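Local coordinates for putative metal-dependent isothiocyanate hydrolase SaxA (Pectobacterium carotovorum, PDB 6BRM), which probably hydrolyses isothiocyanates with two zinc ions, as a member of the metallo-beta-lactamase superfamily, at residues I217-M222 / A233-F238. Numbering follows the deposited sequence.
Sequences IVASHM and AELREF. With ZN (zinc ion), chain M.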
loop_
_atom_site.group_PDB
_atom_site.type_symbol
_atom_site.label_atom_id
_atom_site.label_comp_id
_atom_site.label_asym_id
_atom_site.label_seq_id
_atom_site.Cartn_x
_atom_site.Cartn_y
_atom_site.Cartn_z
ATOM N N ILE B 217 -16.253 -1.735 -15.912
ATOM C CA ILE B 217 -15.945 -2.670 -14.824
ATOM C C ILE B 217 -16.465 -4.071 -15.153
ATOM O O ILE B 217 -17.654 -4.244 -15.416
ATOM C CB ILE B 217 -16.553 -2.222 -13.468
ATOM C CG1 ILE B 217 -16.367 -0.713 -13.231
ATOM C CG2 ILE B 217 -15.955 -3.029 -12.318
ATOM C CD1 ILE B 217 -14.943 -0.204 -13.359
ATOM N N VAL B 218 -15.570 -5.058 -15.133
ATOM C CA VAL B 218 -15.947 -6.472 -15.220
ATOM C C VAL B 218 -15.946 -7.066 -13.809
ATOM O O VAL B 218 -14.890 -7.197 -13.186
ATOM C CB VAL B 218 -14.984 -7.266 -16.130
ATOM C CG1 VAL B 218 -15.337 -8.752 -16.141
ATOM C CG2 VAL B 218 -14.998 -6.692 -17.543
ATOM N N ALA B 219 -17.133 -7.417 -13.312
ATOM C CA ALA B 219 -17.282 -8.036 -11.996
ATOM C C ALA B 219 -16.879 -9.508 -12.049
ATOM O O ALA B 219 -17.099 -10.184 -13.058
ATOM C CB ALA B 219 -18.712 -7.893 -11.502
ATOM N N SER B 220 -16.291 -9.993 -10.955
ATOM C CA SER B 220 -15.762 -11.356 -10.871
ATOM C C SER B 220 -15.581 -11.755 -9.406
ATOM O O SER B 220 -15.812 -10.942 -8.512
ATOM C CB SER B 220 -14.427 -11.451 -11.624
ATOM O OG SER B 220 -13.886 -12.767 -11.597
ATOM N N HIS B 221 -15.182 -13.006 -9.177
ATOM C CA HIS B 221 -14.922 -13.540 -7.831
ATOM C C HIS B 221 -16.205 -13.605 -6.977
ATOM O O HIS B 221 -16.186 -13.241 -5.800
ATOM C CB HIS B 221 -13.810 -12.717 -7.139
ATOM C CG HIS B 221 -13.104 -13.431 -6.023
ATOM N ND1 HIS B 221 -13.765 -13.971 -4.942
ATOM C CD2 HIS B 221 -11.785 -13.649 -5.801
ATOM C CE1 HIS B 221 -12.886 -14.517 -4.119
ATOM N NE2 HIS B 221 -11.674 -14.327 -4.611
ATOM N N MET B 222 -17.309 -14.077 -7.565
ATOM C CA MET B 222 -18.571 -14.264 -6.817
ATOM C C MET B 222 -19.438 -15.427 -7.324
ATOM O O MET B 222 -19.338 -15.824 -8.484
ATOM C CB MET B 222 -19.379 -12.961 -6.784
ATOM C CG MET B 222 -19.691 -12.347 -8.135
ATOM S SD MET B 222 -20.413 -10.698 -7.969
ATOM C CE MET B 222 -20.385 -10.176 -9.679
ATOM N N ALA B 233 -27.343 -10.726 -8.873
ATOM C CA ALA B 233 -28.583 -9.945 -8.868
ATOM C C ALA B 233 -28.503 -8.667 -8.030
ATOM O O ALA B 233 -29.072 -7.647 -8.415
ATOM C CB ALA B 233 -29.742 -10.812 -8.389
ATOM N N GLU B 234 -27.806 -8.727 -6.894
ATOM C CA GLU B 234 -27.638 -7.561 -6.021
ATOM C C GLU B 234 -26.776 -6.470 -6.664
ATOM O O GLU B 234 -27.096 -5.287 -6.546
ATOM C CB GLU B 234 -27.033 -7.960 -4.667
ATOM C CG GLU B 234 -27.229 -6.903 -3.580
ATOM C CD GLU B 234 -26.311 -7.062 -2.376
ATOM O OE1 GLU B 234 -25.705 -8.141 -2.193
ATOM O OE2 GLU B 234 -26.202 -6.088 -1.597
ATOM N N LEU B 235 -25.684 -6.867 -7.320
ATOM C CA LEU B 235 -24.768 -5.915 -7.967
ATOM C C LEU B 235 -25.401 -5.226 -9.177
ATOM O O LEU B 235 -25.157 -4.040 -9.408
ATOM C CB LEU B 235 -23.464 -6.603 -8.392
ATOM C CG LEU B 235 -22.338 -5.700 -8.921
ATOM C CD1 LEU B 235 -21.797 -4.792 -7.825
ATOM C CD2 LEU B 235 -21.217 -6.532 -9.524
ATOM N N ARG B 236 -26.188 -5.975 -9.952
ATOM C CA ARG B 236 -26.971 -5.399 -11.047
ATOM C C ARG B 236 -28.026 -4.424 -10.512
ATOM O O ARG B 236 -28.196 -3.334 -11.059
ATOM C CB ARG B 236 -27.631 -6.498 -11.882
ATOM C CG ARG B 236 -28.371 -5.990 -13.117
ATOM C CD ARG B 236 -28.160 -6.908 -14.312
ATOM N NE ARG B 236 -26.804 -6.786 -14.858
ATOM C CZ ARG B 236 -26.210 -7.662 -15.677
ATOM N NH1 ARG B 236 -26.827 -8.776 -16.083
ATOM N NH2 ARG B 236 -24.971 -7.421 -16.095
ATOM N N GLU B 237 -28.711 -4.820 -9.438
ATOM C CA GLU B 237 -29.677 -3.950 -8.743
ATOM C C GLU B 237 -29.017 -2.673 -8.190
ATOM O O GLU B 237 -29.626 -1.601 -8.204
ATOM C CB GLU B 237 -30.372 -4.730 -7.616
ATOM C CG GLU B 237 -31.531 -4.008 -6.933
ATOM C CD GLU B 237 -32.198 -4.837 -5.844
ATOM O OE1 GLU B 237 -33.053 -4.282 -5.122
ATOM O OE2 GLU B 237 -31.877 -6.038 -5.700
ATOM N N PHE B 238 -27.782 -2.801 -7.709
ATOM C CA PHE B 238 -26.980 -1.656 -7.269
ATOM C C PHE B 238 -26.545 -0.762 -8.435
ATOM O O PHE B 238 -26.513 0.461 -8.294
ATOM C CB PHE B 238 -25.744 -2.141 -6.501
ATOM C CG PHE B 238 -24.954 -1.036 -5.853
ATOM C CD1 PHE B 238 -25.343 -0.518 -4.622
ATOM C CD2 PHE B 238 -23.815 -0.521 -6.468
ATOM C CE1 PHE B 238 -24.614 0.497 -4.017
ATOM C CE2 PHE B 238 -23.082 0.495 -5.868
ATOM C CZ PHE B 238 -23.482 1.004 -4.641
HETATM ZN ZN ZN M . -10.017 -14.938 -3.272
HETATM O O HOH W 1 -8.856 -15.952 -1.694
HETATM O O HOH W 2 -11.228 -14.294 -1.551
#
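A219 and M222 meet L235 inside the beta-alpha-beta unit formed by strand 216-220, helix 232-241 and strand 248-249, on the outer, helix-covered side of one sheet of the metallo-beta-lactamase fold. A single branch of L235 makes both contacts: CD2 lies 3.5 Å from A219 CB and 3.7 Å from M222 CE. The leucine reaches the strand because its CG stands anti to the backbone N (chi1 -172°), carrying the isobutyl group out from the helix. The methionine arrives differently. Its CG sits between the backbone N and the carbonyl carbon (chi1 55°), and from there the chain runs extended through SD, bringing the terminal methyl to CD2 while the two side chains cross at about a right angle. The CA atoms of A219 and L235 are 8.8 Å apart, a gap that the alanine methyl and the leucine branch bridge between them. T205 of helix 203-211 also touches L235, and I250 packs against M222, so the neighbouring helix and the chain just after strand 248-249 add to this layer.

The metal centre is reached just past the end of the strand, where the ring of H221 binds zinc through NE2 at 2.2 Å. D71, H72 and D164 complete the protein ligands of this ion, and two waters bind it as well. S220 points away from the helix, its OG hydrogen-bonded to Q5. The contact itself is small, 88 Å² in all, and its three residues are buried. Three methyls, A219 CB, L235 CD2 and M222 CE, make it up, which implies that dispersion and burial from water hold it, with no bond between the segments to fix the rotation of the groups; its two strand-side residues flank the zinc ligand H221 in sequence.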